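Local coordinates for protein D-alanyl-D-alanine carboxypeptidase (Enterococcus faecalis V583, PDB 5ZHW) that removes the C-terminal D-alanine from peptidoglycan pentapeptides as a metal-dependent D,D-carboxypeptidase, an activity that contributes to antibiotic resistance, at residues G172-Y177 with H193-G198; E101-I106 with T130-P135. All coordinates share one frame; numbering follows the deposited sequence.

Contact 1 (G172-Y177 with H193-G198). With CU (copper (II) ion), chain C; DAL (D-alanine), chain D.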
loop_
_atom_site.group_PDB
_atom_site.type_symbol
_atom_site.label_atom_id
_atom_site.label_comp_id
_atom_site.label_asym_id
_atom_site.label_seq_id
_atom_site.Cartn_x
_atom_site.Cartn_y
_atom_site.Cartn_z
ATOM N N GLY A 172 0.994 12.966 2.490
ATOM C CA GLY A 172 -0.351 12.401 2.460
ATOM C C GLY A 172 -0.411 10.890 2.420
ATOM O O GLY A 172 -1.485 10.329 2.235
ATOM N N PHE A 173 0.734 10.232 2.613
ATOM C CA PHE A 173 0.820 8.784 2.567
ATOM C C PHE A 173 1.039 8.211 3.965
ATOM O O PHE A 173 1.768 8.778 4.795
ATOM C CB PHE A 173 1.964 8.362 1.660
ATOM C CG PHE A 173 1.718 8.615 0.211
ATOM C CD1 PHE A 173 2.043 9.830 -0.354
ATOM C CD2 PHE A 173 1.166 7.633 -0.593
ATOM C CE1 PHE A 173 1.827 10.070 -1.705
ATOM C CE2 PHE A 173 0.939 7.863 -1.943
ATOM C CZ PHE A 173 1.275 9.073 -2.497
ATOM N N ILE A 174 0.423 7.071 4.214
ATOM C CA ILE A 174 0.598 6.384 5.464
ATOM C C ILE A 174 1.150 5.010 5.225
ATOM O O ILE A 174 0.898 4.391 4.181
ATOM C CB ILE A 174 -0.710 6.262 6.262
ATOM C CG1 ILE A 174 -1.808 5.544 5.452
ATOM C CG2 ILE A 174 -1.154 7.653 6.674
ATOM C CD1 ILE A 174 -3.084 5.278 6.224
ATOM N N ARG A 175 1.909 4.550 6.214
ATOM C CA ARG A 175 2.328 3.171 6.299
ATOM C C ARG A 175 1.082 2.359 6.634
ATOM O O ARG A 175 0.635 2.320 7.770
ATOM C CB ARG A 175 3.413 3.035 7.369
ATOM C CG ARG A 175 4.051 1.668 7.389
ATOM C CD ARG A 175 5.099 1.585 8.476
ATOM N NE ARG A 175 5.652 0.241 8.599
ATOM C CZ ARG A 175 6.684 -0.075 9.389
ATOM N NH1 ARG A 175 7.272 0.856 10.146
ATOM N NH2 ARG A 175 7.137 -1.337 9.433
ATOM N N ARG A 176 0.493 1.752 5.616
ATOM C CA ARG A 176 -0.836 1.209 5.737
ATOM C C ARG A 176 -0.980 0.044 6.704
ATOM O O ARG A 176 -2.019 -0.063 7.381
ATOM C CB ARG A 176 -1.335 0.766 4.364
ATOM C CG ARG A 176 -2.779 0.278 4.324
ATOM C CD ARG A 176 -3.768 1.366 4.717
ATOM N NE ARG A 176 -5.141 0.888 4.664
ATOM C CZ ARG A 176 -5.769 0.195 5.619
ATOM N NH1 ARG A 176 -5.162 -0.145 6.745
ATOM N NH2 ARG A 176 -7.042 -0.152 5.445
ATOM N N TYR A 177 0.023 -0.837 6.729
ATOM C CA TYR A 177 -0.049 -2.093 7.460
ATOM C C TYR A 177 1.138 -2.184 8.442
ATOM O O TYR A 177 2.120 -2.897 8.209
ATOM C CB TYR A 177 -0.083 -3.289 6.493
ATOM C CG TYR A 177 -1.164 -3.220 5.435
ATOM C CD1 TYR A 177 -2.509 -3.207 5.789
ATOM C CD2 TYR A 177 -0.837 -3.163 4.074
ATOM C CE1 TYR A 177 -3.510 -3.141 4.820
ATOM C CE2 TYR A 177 -1.818 -3.108 3.098
ATOM C CZ TYR A 177 -3.165 -3.094 3.474
ATOM O OH TYR A 177 -4.159 -3.018 2.506
ATOM N N HIS A 193 4.319 -0.964 1.661
ATOM C CA HIS A 193 2.979 -0.584 1.164
ATOM C C HIS A 193 2.489 0.728 1.787
ATOM O O HIS A 193 2.175 0.789 2.982
ATOM C CB HIS A 193 1.981 -1.703 1.409
ATOM C CG HIS A 193 0.613 -1.449 0.841
ATOM N ND1 HIS A 193 0.100 -2.168 -0.218
ATOM C CD2 HIS A 193 -0.370 -0.595 1.228
ATOM C CE1 HIS A 193 -1.133 -1.750 -0.464
ATOM N NE2 HIS A 193 -1.440 -0.798 0.400
ATOM N N TYR A 194 2.405 1.747 0.941
ATOM C CA TYR A 194 1.993 3.092 1.318
ATOM C C TYR A 194 0.690 3.492 0.609
ATOM O O TYR A 194 0.529 3.237 -0.588
ATOM C CB TYR A 194 3.150 4.084 1.077
ATOM C CG TYR A 194 4.080 3.986 2.240
ATOM C CD1 TYR A 194 5.006 2.932 2.352
ATOM C CD2 TYR A 194 3.950 4.854 3.305
ATOM C CE1 TYR A 194 5.804 2.801 3.485
ATOM C CE2 TYR A 194 4.732 4.724 4.432
ATOM C CZ TYR A 194 5.661 3.706 4.526
ATOM O OH TYR A 194 6.408 3.652 5.683
ATOM N N ARG A 195 -0.223 4.096 1.378
ATOM C CA ARG A 195 -1.566 4.439 0.933
ATOM C C ARG A 195 -1.744 5.939 1.010
ATOM O O ARG A 195 -1.433 6.527 2.052
ATOM C CB ARG A 195 -2.575 3.731 1.828
ATOM C CG ARG A 195 -3.997 4.278 1.831
ATOM C CD ARG A 195 -4.660 4.226 0.477
ATOM N NE ARG A 195 -5.860 5.040 0.517
ATOM C CZ ARG A 195 -7.072 4.644 0.911
ATOM N NH1 ARG A 195 -7.304 3.404 1.287
ATOM N NH2 ARG A 195 -8.076 5.528 0.914
ATOM N N TYR A 196 -2.224 6.554 -0.080
ATOM C CA TYR A 196 -2.574 7.978 -0.064
ATOM C C TYR A 196 -3.935 8.195 0.639
ATOM O O TYR A 196 -4.954 7.626 0.232
ATOM C CB TYR A 196 -2.644 8.590 -1.464
ATOM C CG TYR A 196 -2.902 10.090 -1.405
ATOM C CD1 TYR A 196 -1.862 10.986 -1.132
ATOM C CD2 TYR A 196 -4.179 10.610 -1.599
ATOM C CE1 TYR A 196 -2.086 12.344 -1.057
ATOM C CE2 TYR A 196 -4.419 11.967 -1.522
ATOM C CZ TYR A 196 -3.367 12.830 -1.253
ATOM O OH TYR A 196 -3.593 14.169 -1.187
ATOM N N VAL A 197 -3.917 9.006 1.690
ATOM C CA VAL A 197 -5.135 9.485 2.371
ATOM C C VAL A 197 -5.264 11.024 2.430
ATOM O O VAL A 197 -6.333 11.542 2.776
ATOM C CB VAL A 197 -5.269 8.887 3.790
ATOM C CG1 VAL A 197 -5.514 7.380 3.720
ATOM C CG2 VAL A 197 -4.056 9.172 4.654
ATOM N N GLY A 198 -4.202 11.739 2.062
ATOM C CA GLY A 198 -4.172 13.192 2.126
ATOM C C GLY A 198 -3.411 13.634 3.347
ATOM O O GLY A 198 -3.345 12.907 4.341
HETATM CU CU CU C . 1.054 -3.184 -1.637
HETATM N N DAL D . -0.216 -6.585 -0.829
HETATM C CA DAL D . -1.372 -5.791 -0.297
HETATM C CB DAL D . -1.883 -6.346 1.060
HETATM C C DAL D . -2.527 -5.884 -1.297
HETATM O O DAL D . -2.727 -6.948 -1.820
HETATM O OXT DAL D . -3.243 -4.901 -1.447
HETATM O O HOH W 1 2.400 -0.724 5.235
#
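Antiparallel pairing of strands 173-175 and 193-196 closes one side of a four-stranded antiparallel sheet, in which 173-175 is an outermost strand, and brings H193 to the metal. I174 and R195 are the hydrogen-bonded pair: I174 N donates to R195 O (2.9 Å) and R195 N to I174 O. At one end, R176 N donates to H193 O; at the other, G172 O accepts two hydrogen bonds, from V197 N almost along the C=O axis at 2.8 Å and from G198 N on a lone pair. On the face carrying F173, Y194 and Y196, the edge of the Y196 ring meets the face of F173, planes at 70°. Y177 CE2 sits above the centre of the imidazole, 3.5 Å from H193 CD2. With CG anti to the backbone N (chi1 -176°), H193 extends to the copper ion, bound by ND1 at 2.0 Å. Copper occupies the zinc site, whose protein ligands are H140, D147 and H193; the carbonyl O of the D-Ala-D-Ala peptide bond to be cleaved is also at the metal. E139 accepts from H193 NE2 and forms salt bridges with R176 and R195. Metal and E139 together fix the ring's rotation, and the carboxylate probably makes ND1 a stronger donor.

Contact 2 (E101-I106 with T130-P135). With DAL (D-alanine), chain D; DAL (D-alanine), chain E.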
loop_
_atom_site.group_PDB
_atom_site.type_symbol
_atom_site.label_atom_id
_atom_site.label_comp_id
_atom_site.label_asym_id
_atom_site.label_seq_id
_atom_site.Cartn_x
_atom_site.Cartn_y
_atom_site.Cartn_z
ATOM N N GLU A 101 -7.341 -9.273 -12.615
ATOM C CA GLU A 101 -6.514 -10.406 -13.008
ATOM C C GLU A 101 -5.081 -10.322 -12.459
ATOM O O GLU A 101 -4.530 -11.356 -12.054
ATOM C CB GLU A 101 -6.530 -10.602 -14.535
ATOM C CG GLU A 101 -5.609 -11.704 -15.081
ATOM C CD GLU A 101 -5.910 -13.119 -14.560
ATOM O OE1 GLU A 101 -7.024 -13.372 -14.061
ATOM O OE2 GLU A 101 -5.015 -13.996 -14.672
ATOM N N LYS A 102 -4.472 -9.134 -12.435
ATOM C CA LYS A 102 -3.122 -9.004 -11.856
ATOM C C LYS A 102 -3.112 -9.358 -10.365
ATOM O O LYS A 102 -2.183 -10.027 -9.877
ATOM C CB LYS A 102 -2.534 -7.589 -12.044
ATOM C CG LYS A 102 -1.096 -7.391 -11.550
ATOM C CD LYS A 102 -0.162 -8.449 -12.144
ATOM C CE LYS A 102 1.315 -8.097 -12.037
ATOM N NZ LYS A 102 2.019 -8.434 -13.320
ATOM N N GLN A 103 -4.142 -8.912 -9.648
ATOM C CA GLN A 103 -4.261 -9.187 -8.215
ATOM C C GLN A 103 -4.404 -10.678 -7.950
ATOM O O GLN A 103 -3.787 -11.217 -7.012
ATOM C CB GLN A 103 -5.450 -8.436 -7.608
ATOM C CG GLN A 103 -5.517 -8.490 -6.076
ATOM C CD GLN A 103 -4.304 -7.896 -5.350
ATOM O OE1 GLN A 103 -3.982 -8.288 -4.230
ATOM N NE2 GLN A 103 -3.663 -6.942 -5.964
ATOM N N GLN A 104 -5.229 -11.328 -8.770
ATOM C CA GLN A 104 -5.413 -12.764 -8.729
ATOM C C GLN A 104 -4.082 -13.506 -8.891
ATOM O O GLN A 104 -3.783 -14.414 -8.118
ATOM C CB GLN A 104 -6.402 -13.204 -9.825
ATOM C CG GLN A 104 -6.816 -14.664 -9.768
ATOM C CD GLN A 104 -7.535 -14.987 -8.484
ATOM O OE1 GLN A 104 -8.717 -14.666 -8.319
ATOM N NE2 GLN A 104 -6.809 -15.576 -7.533
ATOM N N GLU A 105 -3.317 -13.114 -9.887
ATOM C CA GLU A 105 -2.057 -13.720 -10.150
ATOM C C GLU A 105 -1.058 -13.512 -9.033
ATOM O O GLU A 105 -0.339 -14.393 -8.719
ATOM C CB GLU A 105 -1.482 -13.268 -11.485
ATOM C CG GLU A 105 -2.299 -13.643 -12.695
ATOM C CD GLU A 105 -1.826 -13.005 -13.971
ATOM O OE1 GLU A 105 -0.801 -12.355 -13.981
ATOM O OE2 GLU A 105 -2.491 -13.161 -14.970
ATOM N N ILE A 106 -1.023 -12.330 -8.458
ATOM C CA ILE A 106 -0.109 -12.054 -7.382
ATOM C C ILE A 106 -0.472 -12.933 -6.212
ATOM O O ILE A 106 0.372 -13.477 -5.587
ATOM C CB ILE A 106 -0.072 -10.576 -6.995
ATOM C CG1 ILE A 106 0.577 -9.762 -8.092
ATOM C CG2 ILE A 106 0.684 -10.372 -5.705
ATOM C CD1 ILE A 106 0.568 -8.297 -7.816
ATOM N N THR A 130 -3.078 -13.029 4.423
ATOM C CA THR A 130 -2.398 -12.125 5.339
ATOM C C THR A 130 -1.361 -11.224 4.650
ATOM O O THR A 130 -0.894 -10.271 5.268
ATOM C CB THR A 130 -1.733 -12.864 6.525
ATOM O OG1 THR A 130 -0.608 -13.625 6.078
ATOM C CG2 THR A 130 -2.724 -13.793 7.233
ATOM N N TRP A 131 -0.985 -11.541 3.408
ATOM C CA TRP A 131 -0.002 -10.769 2.624
ATOM C C TRP A 131 -0.575 -10.149 1.356
ATOM O O TRP A 131 -0.196 -9.045 0.978
ATOM C CB TRP A 131 1.166 -11.670 2.219
ATOM C CG TRP A 131 1.935 -12.171 3.374
ATOM C CD1 TRP A 131 1.776 -13.375 4.011
ATOM C CD2 TRP A 131 2.978 -11.477 4.070
ATOM N NE1 TRP A 131 2.664 -13.472 5.058
ATOM C CE2 TRP A 131 3.413 -12.324 5.120
ATOM C CE3 TRP A 131 3.588 -10.224 3.909
ATOM C CZ2 TRP A 131 4.437 -11.960 6.006
ATOM C CZ3 TRP A 131 4.615 -9.856 4.793
ATOM C CH2 TRP A 131 5.029 -10.729 5.828
ATOM N N VAL A 132 -1.468 -10.868 0.682
ATOM C CA VAL A 132 -2.035 -10.421 -0.586
ATOM C C VAL A 132 -3.543 -10.525 -0.479
ATOM O O VAL A 132 -4.064 -11.582 -0.164
ATOM C CB VAL A 132 -1.499 -11.261 -1.760
ATOM C CG1 VAL A 132 -1.995 -10.708 -3.106
ATOM C CG2 VAL A 132 0.033 -11.288 -1.730
ATOM N N ALA A 133 -4.234 -9.418 -0.735
ATOM C CA ALA A 133 -5.692 -9.362 -0.635
ATOM C C ALA A 133 -6.350 -10.101 -1.787
ATOM O O ALA A 133 -5.774 -10.186 -2.890
ATOM C CB ALA A 133 -6.160 -7.913 -0.582
ATOM N N VAL A 134 -7.543 -10.664 -1.548
ATOM C CA VAL A 134 -8.280 -11.317 -2.647
ATOM C C VAL A 134 -8.705 -10.211 -3.596
ATOM O O VAL A 134 -8.914 -9.088 -3.149
ATOM C CB VAL A 134 -9.498 -12.208 -2.213
ATOM C CG1 VAL A 134 -9.049 -13.313 -1.257
ATOM C CG2 VAL A 134 -10.620 -11.404 -1.584
ATOM N N PRO A 135 -8.768 -10.503 -4.907
ATOM C CA PRO A 135 -9.201 -9.500 -5.892
ATOM C C PRO A 135 -10.510 -8.838 -5.490
ATOM O O PRO A 135 -11.438 -9.519 -5.046
ATOM C CB PRO A 135 -9.400 -10.315 -7.160
ATOM C CG PRO A 135 -8.507 -11.499 -7.009
ATOM C CD PRO A 135 -8.292 -11.739 -5.555
HETATM N N DAL D . -0.216 -6.585 -0.829
HETATM C CA DAL D . -1.372 -5.791 -0.297
HETATM C CB DAL D . -1.883 -6.346 1.060
HETATM C C DAL D . -2.527 -5.884 -1.297
HETATM O O DAL D . -2.727 -6.948 -1.820
HETATM O OXT DAL D . -3.243 -4.901 -1.447
HETATM N N DAL E . 1.519 -7.831 -2.809
HETATM C CA DAL E . 2.057 -7.120 -1.626
HETATM C CB DAL E . 2.538 -8.077 -0.518
HETATM C C DAL E . 1.040 -6.098 -1.069
HETATM O O DAL E . 1.419 -4.948 -0.873
#
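Q103 sends CG away from its backbone N (chi1 -171°), and a bend at chi2 (60°) carries the side chain from helix 100-116 toward the loop 130-135, its CG lying 3.8 Å from P135 CA and its terminal amide beside A133 and the bound D-Ala-D-Ala dipeptide, whose C-terminal residue is chain D and N-terminal residue chain E. Which amide atom faces A133 O is doubtful, since the group is probably turned over in the model. Q104 follows the same bent course, which brings its amide obliquely across the proline ring, with Q104 OE1 3.4 Å from P135 CG, while NE2 bonds to D108. One turn along from Q103, a branch of I106 meets a branch of V132 at about a right angle, I106 CG2 to V132 CG1 3.7 Å. The valine's two methyls divide between I106 and the ligand, CG2 lying 3.9 Å from the amino N of the chain E residue. The loop backbone grips the chain D residue at two points: its N, the N-H of the dipeptide's peptide bond, donates to W131 O (3.1 Å), and A133 N donates almost straight to its carboxylate O (3.1 Å, 173° at the hydrogen). S138 supplies a further hydrogen bond to this residue. Helix and loop together form the substrate site of this M15B peptidase, where backbone groups of the loop recognise the terminal D-alanine.

In the fold
Contact 1 belongs to the buried core, about 6 Å from the centre of the chain, whereas contact 2 is partly buried and lies about 13 Å from that centre. They share no helix or strand: 172-177 and 193-198 are neighbours in the central sheet, while 101-106 and 130-135 join a helix to an irregular loop. Regular backbone bonds and aromatic packing hold the first; the second is mostly side-chain packing, with its clear hydrogen bonds made to the ligand. Their nearest atoms are about 6 Å apart, yet both touch the C-terminal D-alanine (chain D) of the dipeptide: contact 1 meets it at CA and CB, and contact 2 binds its N and carboxylate.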